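Phosphoglycerol transferase GacH (Streptococcus pyogenes MGAS5005, PDB 6DGM) probably transfers sn-glycerol-1-phosphate onto a streptococcal rhamnose polysaccharide through its manganese-binding, sulfatase-like domain, the part of the longer membrane protein present here. Local coordinates at residues K20-A25 / H375-K380; M206-P211 / S243-E248; T236-L241 / H271-Y276. All coordinates share one frame; numbering follows the deposited sequence.

Contact 1: residues K20-A25 / H375-K380; sequences KYQKLA and HKTFFK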
loop_
_atom_site.group_PDB
_atom_site.type_symbol
_atom_site.label_atom_id
_atom_site.label_comp_id
_atom_site.label_asym_id
_atom_site.label_seq_id
_atom_site.Cartn_x
_atom_site.Cartn_y
_atom_site.Cartn_z
ATOM N N LYS A 20 10.088 22.030 13.572
ATOM C CA LYS A 20 11.184 21.112 13.272
ATOM C C LYS A 20 11.067 20.537 11.862
ATOM O O LYS A 20 12.047 20.499 11.109
ATOM C CB LYS A 20 11.183 19.980 14.303
ATOM C CG LYS A 20 12.266 18.947 14.094
ATOM C CD LYS A 20 12.206 17.869 15.158
ATOM C CE LYS A 20 13.240 16.791 14.899
ATOM N NZ LYS A 20 13.216 15.752 15.964
ATOM N N TYR A 21 9.877 20.086 11.477
ATOM C CA TYR A 21 9.728 19.463 10.155
ATOM C C TYR A 21 9.544 20.486 9.048
ATOM O O TYR A 21 9.787 20.160 7.878
ATOM C CB TYR A 21 8.674 18.353 10.214
ATOM C CG TYR A 21 9.233 17.216 11.023
ATOM C CD1 TYR A 21 10.204 16.386 10.491
ATOM C CD2 TYR A 21 8.868 17.033 12.351
ATOM C CE1 TYR A 21 10.767 15.375 11.240
ATOM C CE2 TYR A 21 9.433 16.027 13.112
ATOM C CZ TYR A 21 10.379 15.199 12.545
ATOM O OH TYR A 21 10.953 14.191 13.282
ATOM N N GLN A 22 9.192 21.727 9.382
ATOM C CA GLN A 22 9.241 22.786 8.385
ATOM C C GLN A 22 10.672 22.976 7.899
ATOM O O GLN A 22 10.933 23.063 6.693
ATOM C CB GLN A 22 8.682 24.084 8.959
ATOM C CG GLN A 22 8.426 25.160 7.905
ATOM C CD GLN A 22 7.289 24.787 6.960
ATOM O OE1 GLN A 22 6.164 24.522 7.400
ATOM N NE2 GLN A 22 7.583 24.746 5.658
ATOM N N LYS A 23 11.625 23.026 8.836
ATOM C CA LYS A 23 13.013 23.215 8.442
ATOM C C LYS A 23 13.552 21.979 7.726
ATOM O O LYS A 23 14.303 22.101 6.749
ATOM C CB LYS A 23 13.880 23.546 9.651
ATOM C CG LYS A 23 15.288 23.921 9.243
ATOM C CD LYS A 23 16.067 24.571 10.368
ATOM C CE LYS A 23 17.441 25.019 9.880
ATOM N NZ LYS A 23 18.222 25.706 10.955
ATOM N N LEU A 24 13.183 20.782 8.195
ATOM C CA LEU A 24 13.689 19.578 7.545
ATOM C C LEU A 24 13.156 19.472 6.118
ATOM O O LEU A 24 13.896 19.105 5.202
ATOM C CB LEU A 24 13.338 18.333 8.355
ATOM C CG LEU A 24 13.902 17.036 7.768
ATOM C CD1 LEU A 24 15.412 17.037 7.810
ATOM C CD2 LEU A 24 13.363 15.831 8.504
ATOM N N ALA A 25 11.891 19.831 5.904
ATOM C CA ALA A 25 11.349 19.839 4.550
ATOM C C ALA A 25 12.137 20.777 3.641
ATOM O O ALA A 25 12.429 20.442 2.484
ATOM C CB ALA A 25 9.875 20.241 4.590
ATOM N N HIS A 375 -0.984 25.568 12.140
ATOM C CA HIS A 375 0.284 25.451 11.429
ATOM C C HIS A 375 -0.048 25.180 9.969
ATOM O O HIS A 375 -0.070 24.040 9.502
ATOM C CB HIS A 375 1.092 24.359 12.063
ATOM C CG HIS A 375 1.398 24.637 13.498
ATOM N ND1 HIS A 375 2.386 25.516 13.884
ATOM C CD2 HIS A 375 0.811 24.200 14.638
ATOM C CE1 HIS A 375 2.403 25.601 15.203
ATOM N NE2 HIS A 375 1.464 24.807 15.684
ATOM N N LYS A 376 -0.285 26.274 9.234
ATOM C CA LYS A 376 -0.948 26.199 7.940
ATOM C C LYS A 376 -0.099 25.568 6.849
ATOM O O LYS A 376 -0.651 25.147 5.830
ATOM C CB LYS A 376 -1.320 27.600 7.448
ATOM C CG LYS A 376 -2.197 28.399 8.386
ATOM C CD LYS A 376 -3.546 27.742 8.592
ATOM C CE LYS A 376 -4.679 28.773 8.572
ATOM N NZ LYS A 376 -4.279 30.130 8.975
ATOM N N THR A 377 1.218 25.520 7.004
ATOM C CA THR A 377 2.073 24.934 5.974
ATOM C C THR A 377 2.505 23.507 6.289
ATOM O O THR A 377 3.264 22.919 5.511
ATOM C CB THR A 377 3.298 25.830 5.731
ATOM O OG1 THR A 377 4.109 25.878 6.911
ATOM C CG2 THR A 377 2.862 27.255 5.363
ATOM N N PHE A 378 2.018 22.916 7.381
ATOM C CA PHE A 378 2.540 21.615 7.780
ATOM C C PHE A 378 2.265 20.550 6.724
ATOM O O PHE A 378 3.086 19.646 6.509
ATOM C CB PHE A 378 1.943 21.166 9.105
ATOM C CG PHE A 378 2.558 19.897 9.635
ATOM C CD1 PHE A 378 3.823 19.911 10.199
ATOM C CD2 PHE A 378 1.874 18.693 9.566
ATOM C CE1 PHE A 378 4.393 18.748 10.695
ATOM C CE2 PHE A 378 2.433 17.540 10.059
ATOM C CZ PHE A 378 3.698 17.565 10.620
ATOM N N PHE A 379 1.098 20.598 6.095
ATOM C CA PHE A 379 0.739 19.607 5.089
ATOM C C PHE A 379 0.937 20.117 3.672
ATOM O O PHE A 379 0.608 19.402 2.711
ATOM C CB PHE A 379 -0.702 19.140 5.286
ATOM C CG PHE A 379 -0.922 18.393 6.577
ATOM C CD1 PHE A 379 -0.553 17.058 6.693
ATOM C CD2 PHE A 379 -1.500 19.017 7.673
ATOM C CE1 PHE A 379 -0.764 16.361 7.865
ATOM C CE2 PHE A 379 -1.708 18.324 8.868
ATOM C CZ PHE A 379 -1.336 17.008 8.968
ATOM N N LYS A 380 1.450 21.329 3.513
ATOM C CA LYS A 380 1.666 21.901 2.191
ATOM C C LYS A 380 3.093 21.632 1.730
ATOM O O LYS A 380 4.014 21.484 2.537
ATOM C CB LYS A 380 1.379 23.405 2.208
ATOM C CG LYS A 380 -0.082 23.727 2.497
ATOM C CD LYS A 380 -0.367 25.213 2.525
ATOM C CE LYS A 380 -1.851 25.478 2.771
ATOM N NZ LYS A 380 -2.139 26.942 2.868
HETATM O O HOH W 1 5.316 23.822 3.770
#
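Gln-22 and Thr-377 carry the polar half of this contact, and Phe-378 with Tyr-21 the apolar half. The glutamine leaves helix 11-29 with CG anti to its backbone nitrogen and then bends at the next bond (chi2 68°), which swings its amide over to the 375-380 loop. There the two side chains cross at about a right angle. Thr-377 OG1 gives its hydrogen to Gln-22 OE1 in a short bond of 2.5 Å; the hydroxyl approaches from above the carbonyl plane, 48° out of it, and so misses a lone-pair direction. The other end of the amide is held by a water: Gln-22 NE2 donates to water 1 at 3.1 Å, and the same water donates to Thr-377 O at 2.8 Å. One residue thus meets both the oxygen and the nitrogen of the amide, directly or through water, which is consistent with a fixed amide orientation. Thr-377 is presented by two overlapping type I turns, His-375 to Phe-378 and Thr-377 to Lys-380.

The ring of Phe-378 comes nearer the helix at its end, CE1 lying 4.3 Å from Tyr-21 CB; the tyrosine's own ring leads away, and its hydroxyl bonds Asp-357 of helix 349-365. This is structural packing away from the manganese and ligand sites, and it joins the two ends of the chain. Ala-18 of helix 11-29, Pro-328 at the start of helix 328-339 and Ile-361 of helix 349-365 all touch the Phe-378 side chain, so the C-terminal loop is packed against three helices.

Contact 2: residues M206-P211 / S243-E248; sequences MQNHIP and SFTDKE. With 1GP (sn-glycerol-1-phosphate), chain D.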
loop_
_atom_site.group_PDB
_atom_site.type_symbol
_atom_site.label_atom_id
_atom_site.label_comp_id
_atom_site.label_asym_id
_atom_site.label_seq_id
_atom_site.Cartn_x
_atom_site.Cartn_y
_atom_site.Cartn_z
ATOM N N MET A 206 -9.041 -8.237 -6.738
ATOM C CA MET A 206 -9.797 -9.323 -6.133
ATOM C C MET A 206 -9.402 -10.716 -6.603
ATOM O O MET A 206 -9.776 -11.684 -5.934
ATOM C CB MET A 206 -11.299 -9.140 -6.396
ATOM C CG MET A 206 -12.035 -8.344 -5.357
ATOM S SD MET A 206 -11.988 -9.140 -3.727
ATOM C CE MET A 206 -13.500 -10.084 -3.700
ATOM N N GLN A 207 -8.677 -10.850 -7.716
ATOM C CA GLN A 207 -8.479 -12.167 -8.318
ATOM C C GLN A 207 -8.009 -13.212 -7.307
ATOM O O GLN A 207 -8.532 -14.337 -7.281
ATOM C CB GLN A 207 -7.484 -12.083 -9.463
ATOM C CG GLN A 207 -7.265 -13.410 -10.162
ATOM C CD GLN A 207 -6.131 -13.330 -11.134
ATOM O OE1 GLN A 207 -6.255 -12.702 -12.177
ATOM N NE2 GLN A 207 -4.990 -13.919 -10.773
ATOM N N ASN A 208 -6.992 -12.886 -6.500
ATOM C CA ASN A 208 -6.323 -13.874 -5.658
ATOM C C ASN A 208 -6.876 -13.916 -4.240
ATOM O O ASN A 208 -6.249 -14.495 -3.345
ATOM C CB ASN A 208 -4.819 -13.646 -5.711
ATOM C CG ASN A 208 -4.300 -13.828 -7.118
ATOM O OD1 ASN A 208 -4.888 -14.593 -7.874
ATOM N ND2 ASN A 208 -3.271 -13.083 -7.509
ATOM N N HIS A 209 -8.081 -13.391 -4.044
ATOM C CA HIS A 209 -8.793 -13.542 -2.792
ATOM C C HIS A 209 -9.288 -14.969 -2.621
ATOM O O HIS A 209 -9.727 -15.609 -3.575
ATOM C CB HIS A 209 -10.000 -12.598 -2.791
ATOM C CG HIS A 209 -10.569 -12.340 -1.430
ATOM N ND1 HIS A 209 -11.335 -13.261 -0.753
ATOM C CD2 HIS A 209 -10.494 -11.250 -0.628
ATOM C CE1 HIS A 209 -11.700 -12.760 0.414
ATOM N NE2 HIS A 209 -11.198 -11.543 0.517
ATOM N N ILE A 210 -9.248 -15.458 -1.390
ATOM C CA ILE A 210 -9.853 -16.726 -1.019
ATOM C C ILE A 210 -11.315 -16.747 -1.464
ATOM O O ILE A 210 -11.990 -15.730 -1.382
ATOM C CB ILE A 210 -9.687 -16.959 0.490
ATOM C CG1 ILE A 210 -10.064 -18.386 0.891
ATOM C CG2 ILE A 210 -10.517 -15.924 1.278
ATOM C CD1 ILE A 210 -9.816 -18.658 2.368
ATOM N N PRO A 211 -11.847 -17.878 -1.931
ATOM C CA PRO A 211 -11.274 -19.205 -2.175
ATOM C C PRO A 211 -10.601 -19.278 -3.546
ATOM O O PRO A 211 -11.038 -18.599 -4.488
ATOM C CB PRO A 211 -12.496 -20.122 -2.109
ATOM C CG PRO A 211 -13.609 -19.296 -2.595
ATOM C CD PRO A 211 -13.298 -17.852 -2.233
ATOM N N SER A 243 0.644 -17.116 -11.051
ATOM C CA SER A 243 1.338 -17.143 -12.334
ATOM C C SER A 243 0.649 -16.248 -13.362
ATOM O O SER A 243 1.327 -15.641 -14.208
ATOM C CB SER A 243 1.478 -18.586 -12.832
ATOM O OG SER A 243 0.299 -19.035 -13.482
ATOM N N PHE A 244 -0.689 -16.152 -13.309
ATOM C CA PHE A 244 -1.404 -15.242 -14.205
ATOM C C PHE A 244 -1.160 -13.796 -13.798
ATOM O O PHE A 244 -0.864 -12.938 -14.636
ATOM C CB PHE A 244 -2.918 -15.518 -14.199
ATOM C CG PHE A 244 -3.313 -16.810 -14.851
ATOM C CD1 PHE A 244 -3.409 -16.900 -16.225
ATOM C CD2 PHE A 244 -3.630 -17.929 -14.088
ATOM C CE1 PHE A 244 -3.781 -18.097 -16.841
ATOM C CE2 PHE A 244 -3.983 -19.123 -14.697
ATOM C CZ PHE A 244 -4.069 -19.210 -16.072
ATOM N N THR A 245 -1.274 -13.508 -12.500
ATOM C CA THR A 245 -1.006 -12.155 -12.035
ATOM C C THR A 245 0.385 -11.717 -12.441
ATOM O O THR A 245 0.588 -10.573 -12.858
ATOM C CB THR A 245 -1.146 -12.085 -10.521
ATOM O OG1 THR A 245 -2.519 -12.328 -10.182
ATOM C CG2 THR A 245 -0.708 -10.720 -9.974
ATOM N N ASP A 246 1.347 -12.631 -12.359
ATOM C CA ASP A 246 2.726 -12.290 -12.659
ATOM C C ASP A 246 2.876 -11.871 -14.113
ATOM O O ASP A 246 3.481 -10.833 -14.414
ATOM C CB ASP A 246 3.611 -13.486 -12.338
ATOM C CG ASP A 246 5.069 -13.191 -12.534
ATOM O OD1 ASP A 246 5.620 -12.411 -11.737
ATOM O OD2 ASP A 246 5.657 -13.752 -13.474
ATOM N N LYS A 247 2.310 -12.656 -15.033
ATOM C CA LYS A 247 2.380 -12.313 -16.452
ATOM C C LYS A 247 1.597 -11.045 -16.764
ATOM O O LYS A 247 2.054 -10.214 -17.562
ATOM C CB LYS A 247 1.873 -13.477 -17.295
ATOM C CG LYS A 247 2.737 -14.707 -17.192
ATOM C CD LYS A 247 2.126 -15.846 -17.994
ATOM C CE LYS A 247 2.892 -17.135 -17.782
ATOM N NZ LYS A 247 2.888 -17.539 -16.347
ATOM N N GLU A 248 0.409 -10.885 -16.173
ATOM C CA GLU A 248 -0.395 -9.712 -16.478
ATOM C C GLU A 248 0.236 -8.442 -15.916
ATOM O O GLU A 248 0.067 -7.368 -16.496
ATOM C CB GLU A 248 -1.820 -9.877 -15.959
ATOM C CG GLU A 248 -2.572 -11.057 -16.564
ATOM C CD GLU A 248 -2.817 -10.907 -18.055
ATOM O OE1 GLU A 248 -2.684 -9.776 -18.586
ATOM O OE2 GLU A 248 -3.148 -11.933 -18.711
HETATM C C3 1GP D . -13.242 -7.265 -0.492
HETATM O O3 1GP D . -11.178 -6.013 -0.141
HETATM C C2 1GP D . -12.127 -6.912 0.469
HETATM O O2 1GP D . -14.101 -6.162 -0.771
HETATM C C1 1GP D . -11.415 -8.165 0.955
HETATM O O1P 1GP D . -10.584 -7.863 2.081
HETATM O O2P 1GP D . -8.715 -9.751 2.209
HETATM O O3P 1GP D . -9.657 -8.450 4.293
HETATM O O4P 1GP D . -11.089 -10.151 3.057
HETATM P P 1GP D . -9.949 -9.096 2.921
#
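Asn-208 and Thr-245 meet head-on, one from a loop that follows central strand 200-204, the other from the long helix 229-257 of a domain related to sulfatases and alkaline phosphatases. A type I turn from Met-206 to His-209 brings the loop round so that two consecutive amides, those of Gln-207 and Asn-208, face the helix while His-209 faces the ligand.

Asn-208 ND2 donates to Thr-245 OG1 at 2.9 Å, with the hydroxyl tilted a little from the asparagine's amide plane. Gln-207, stretched out from its first torsion onward (chi1 -178°), runs alongside the threonine, antiparallel to it. It reaches back to its neighbour as well: Gln-207 NE2 donates to Asn-208 OD1 at 3.0 Å, the partner lying close to the glutamine's amide plane. The asparagine amide is therefore held at both ends, its oxygen by Gln-207 and its nitrogen by Thr-245, and it has little choice of flip. Asp-182, at the start of helix 182-192, ties the group together, since its backbone N bonds Gln-207 OE1 and its OD2 bonds Thr-245 OG1.

On the ligand side the same turn delivers two residues of the sn-glycerol-1-phosphate pocket. Met-206 SD lies 3.9 Å from C3 of the glycerol. His-209 meets the phosphate with its ring edge, NE2 donating to O4P at 2.9 Å and 161°. The other ring nitrogen helps to fix the ring's rotation: His-209 ND1 donates to Ile-210 O at 2.6 Å, nearly straight at 170°, in the ring plane and on a lone pair of the carbonyl.

Contact 3: residues T236-L241 / H271-Y276; sequences TSYARL and HLPGLY. With MN (manganese (II) ion), chain C.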
loop_
_atom_site.group_PDB
_atom_site.type_symbol
_atom_site.label_atom_id
_atom_site.label_comp_id
_atom_site.label_asym_id
_atom_site.label_seq_id
_atom_site.Cartn_x
_atom_site.Cartn_y
_atom_site.Cartn_z
ATOM N N THR A 236 -1.488 -24.975 -4.270
ATOM C CA THR A 236 -1.315 -25.181 -5.705
ATOM C C THR A 236 -2.218 -24.256 -6.504
ATOM O O THR A 236 -1.771 -23.623 -7.466
ATOM C CB THR A 236 -1.577 -26.649 -6.041
ATOM O OG1 THR A 236 -0.541 -27.448 -5.464
ATOM C CG2 THR A 236 -1.627 -26.884 -7.570
ATOM N N SER A 237 -3.504 -24.175 -6.132
ATOM C CA SER A 237 -4.425 -23.292 -6.839
ATOM C C SER A 237 -3.974 -21.838 -6.745
ATOM O O SER A 237 -4.037 -21.090 -7.730
ATOM C CB SER A 237 -5.829 -23.407 -6.230
ATOM O OG SER A 237 -6.295 -24.744 -6.264
ATOM N N TYR A 238 -3.560 -21.414 -5.551
ATOM C CA TYR A 238 -3.061 -20.055 -5.361
ATOM C C TYR A 238 -1.823 -19.790 -6.211
ATOM O O TYR A 238 -1.704 -18.722 -6.828
ATOM C CB TYR A 238 -2.745 -19.855 -3.880
ATOM C CG TYR A 238 -1.994 -18.587 -3.564
ATOM C CD1 TYR A 238 -2.662 -17.382 -3.486
ATOM C CD2 TYR A 238 -0.620 -18.612 -3.338
ATOM C CE1 TYR A 238 -1.964 -16.213 -3.196
ATOM C CE2 TYR A 238 0.077 -17.463 -3.037
ATOM C CZ TYR A 238 -0.604 -16.265 -2.980
ATOM O OH TYR A 238 0.095 -15.110 -2.681
ATOM N N ALA A 239 -0.876 -20.744 -6.247
ATOM C CA ALA A 239 0.336 -20.547 -7.036
ATOM C C ALA A 239 0.014 -20.423 -8.525
ATOM O O ALA A 239 0.625 -19.611 -9.235
ATOM C CB ALA A 239 1.336 -21.681 -6.809
ATOM N N ARG A 240 -0.931 -21.224 -9.009
ATOM C CA ARG A 240 -1.373 -21.109 -10.393
ATOM C C ARG A 240 -1.948 -19.726 -10.661
ATOM O O ARG A 240 -1.632 -19.096 -11.673
ATOM C CB ARG A 240 -2.396 -22.202 -10.712
ATOM C CG ARG A 240 -1.776 -23.571 -10.791
ATOM C CD ARG A 240 -2.829 -24.649 -10.748
ATOM N NE ARG A 240 -2.202 -25.956 -10.916
ATOM C CZ ARG A 240 -2.809 -27.116 -10.723
ATOM N NH1 ARG A 240 -4.076 -27.151 -10.341
ATOM N NH2 ARG A 240 -2.130 -28.241 -10.891
ATOM N N LEU A 241 -2.805 -19.237 -9.758
ATOM C CA LEU A 241 -3.375 -17.902 -9.916
ATOM C C LEU A 241 -2.295 -16.826 -9.890
ATOM O O LEU A 241 -2.347 -15.872 -10.674
ATOM C CB LEU A 241 -4.434 -17.668 -8.837
ATOM C CG LEU A 241 -5.710 -18.496 -9.031
ATOM C CD1 LEU A 241 -6.589 -18.397 -7.790
ATOM C CD2 LEU A 241 -6.503 -18.026 -10.224
ATOM N N HIS A 271 -1.381 -8.891 2.460
ATOM C CA HIS A 271 -1.118 -9.890 3.487
ATOM C C HIS A 271 -0.950 -11.214 2.749
ATOM O O HIS A 271 -1.303 -11.330 1.567
ATOM C CB HIS A 271 -2.293 -10.009 4.486
ATOM C CG HIS A 271 -3.618 -10.142 3.802
ATOM N ND1 HIS A 271 -4.029 -11.315 3.201
ATOM C CD2 HIS A 271 -4.592 -9.234 3.563
ATOM C CE1 HIS A 271 -5.208 -11.122 2.632
ATOM N NE2 HIS A 271 -5.570 -9.869 2.837
ATOM N N LEU A 272 -0.395 -12.201 3.447
ATOM C CA LEU A 272 -0.315 -13.543 2.889
ATOM C C LEU A 272 -1.720 -14.122 2.738
ATOM O O LEU A 272 -2.631 -13.763 3.492
ATOM C CB LEU A 272 0.493 -14.455 3.814
ATOM C CG LEU A 272 1.992 -14.536 3.532
ATOM C CD1 LEU A 272 2.726 -13.261 3.915
ATOM C CD2 LEU A 272 2.611 -15.727 4.218
ATOM N N PRO A 273 -1.913 -15.041 1.792
ATOM C CA PRO A 273 -3.169 -15.800 1.753
ATOM C C PRO A 273 -3.305 -16.659 2.998
ATOM O O PRO A 273 -2.322 -17.199 3.513
ATOM C CB PRO A 273 -3.004 -16.673 0.513
ATOM C CG PRO A 273 -1.519 -16.906 0.437
ATOM C CD PRO A 273 -0.917 -15.575 0.838
ATOM N N GLY A 274 -4.549 -16.815 3.469
ATOM C CA GLY A 274 -4.797 -17.568 4.679
ATOM C C GLY A 274 -4.941 -19.045 4.377
ATOM O O GLY A 274 -6.020 -19.633 4.557
ATOM N N LEU A 275 -3.878 -19.643 3.855
ATOM C CA LEU A 275 -3.907 -21.062 3.550
ATOM C C LEU A 275 -2.808 -21.867 4.213
ATOM O O LEU A 275 -2.871 -23.100 4.161
ATOM C CB LEU A 275 -3.842 -21.305 2.033
ATOM C CG LEU A 275 -2.617 -20.753 1.286
ATOM C CD1 LEU A 275 -1.408 -21.660 1.370
ATOM C CD2 LEU A 275 -2.996 -20.481 -0.171
ATOM N N TYR A 276 -1.818 -21.213 4.846
ATOM C CA TYR A 276 -0.708 -21.950 5.422
ATOM C C TYR A 276 -0.971 -22.237 6.896
ATOM O O TYR A 276 -1.437 -21.357 7.624
ATOM C CB TYR A 276 0.565 -21.111 5.362
ATOM C CG TYR A 276 1.019 -20.635 4.005
ATOM C CD1 TYR A 276 1.739 -21.480 3.167
ATOM C CD2 TYR A 276 0.770 -19.335 3.571
ATOM C CE1 TYR A 276 2.188 -21.059 1.942
ATOM C CE2 TYR A 276 1.215 -18.894 2.327
ATOM C CZ TYR A 276 1.921 -19.770 1.510
ATOM O OH TYR A 276 2.384 -19.332 0.280
HETATM MN MN MN C . -6.811 -8.835 1.416
#
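Tyr-238 lays one face of its ring against Pro-273. A first torsion near 180° (chi1 170°) carries the ring straight out from helix 229-257 to the loop after strand 263-269. The proline crosses it at about a right angle: CG sits 3.8 Å from the centroid of the Tyr-238 ring, 17° off the normal, a CH-pi contact displaced toward the phenol end, where Pro-273 CG is 3.6 Å from Tyr-238 CZ. Nearer the helix, Leu-275 CD2 packs on Tyr-238 CB at 3.8 Å. The leucine reaches it with CG placed between its own backbone nitrogen and carbonyl carbon (chi1 59°).

Two residues before the proline, His-271 NE2 binds the manganese ion at 2.1 Å, alongside Glu-47, Thr-89 and Asp-270. Its ring is steadied from behind, ND1 donating to Leu-272 O at 2.8 Å from above the carbonyl plane.

The buried tyrosine hydroxyl bonds Ser-48 O and Ser-50 N, close in sequence to the metal ligand Glu-47. Apolar on its face and polar at its end, Tyr-238 thus connects the helix with two metal-bearing loops, consistent with a second-shell role.

Contacts 2 and 3 form one neighbourhood, their centres about 9 Å apart, and both use helix 229-257. The helix faces two loops that leave the C-terminal ends of parallel strands 200-204 and 263-269 in the eight-stranded mixed sheet; one loop brings His-209 to the phosphate, the other His-271 to the manganese. Along the chain these two contacts interleave, and they touch where Asn-208 packs on Leu-241. Contact 1 lies on the far side of the chain's centre, its centre about 41 Å from that of contact 2 and about 43 Å from that of contact 3. It closes the longest loop, with both others nested inside, so the chain ends pack apart from the manganese and ligand sites.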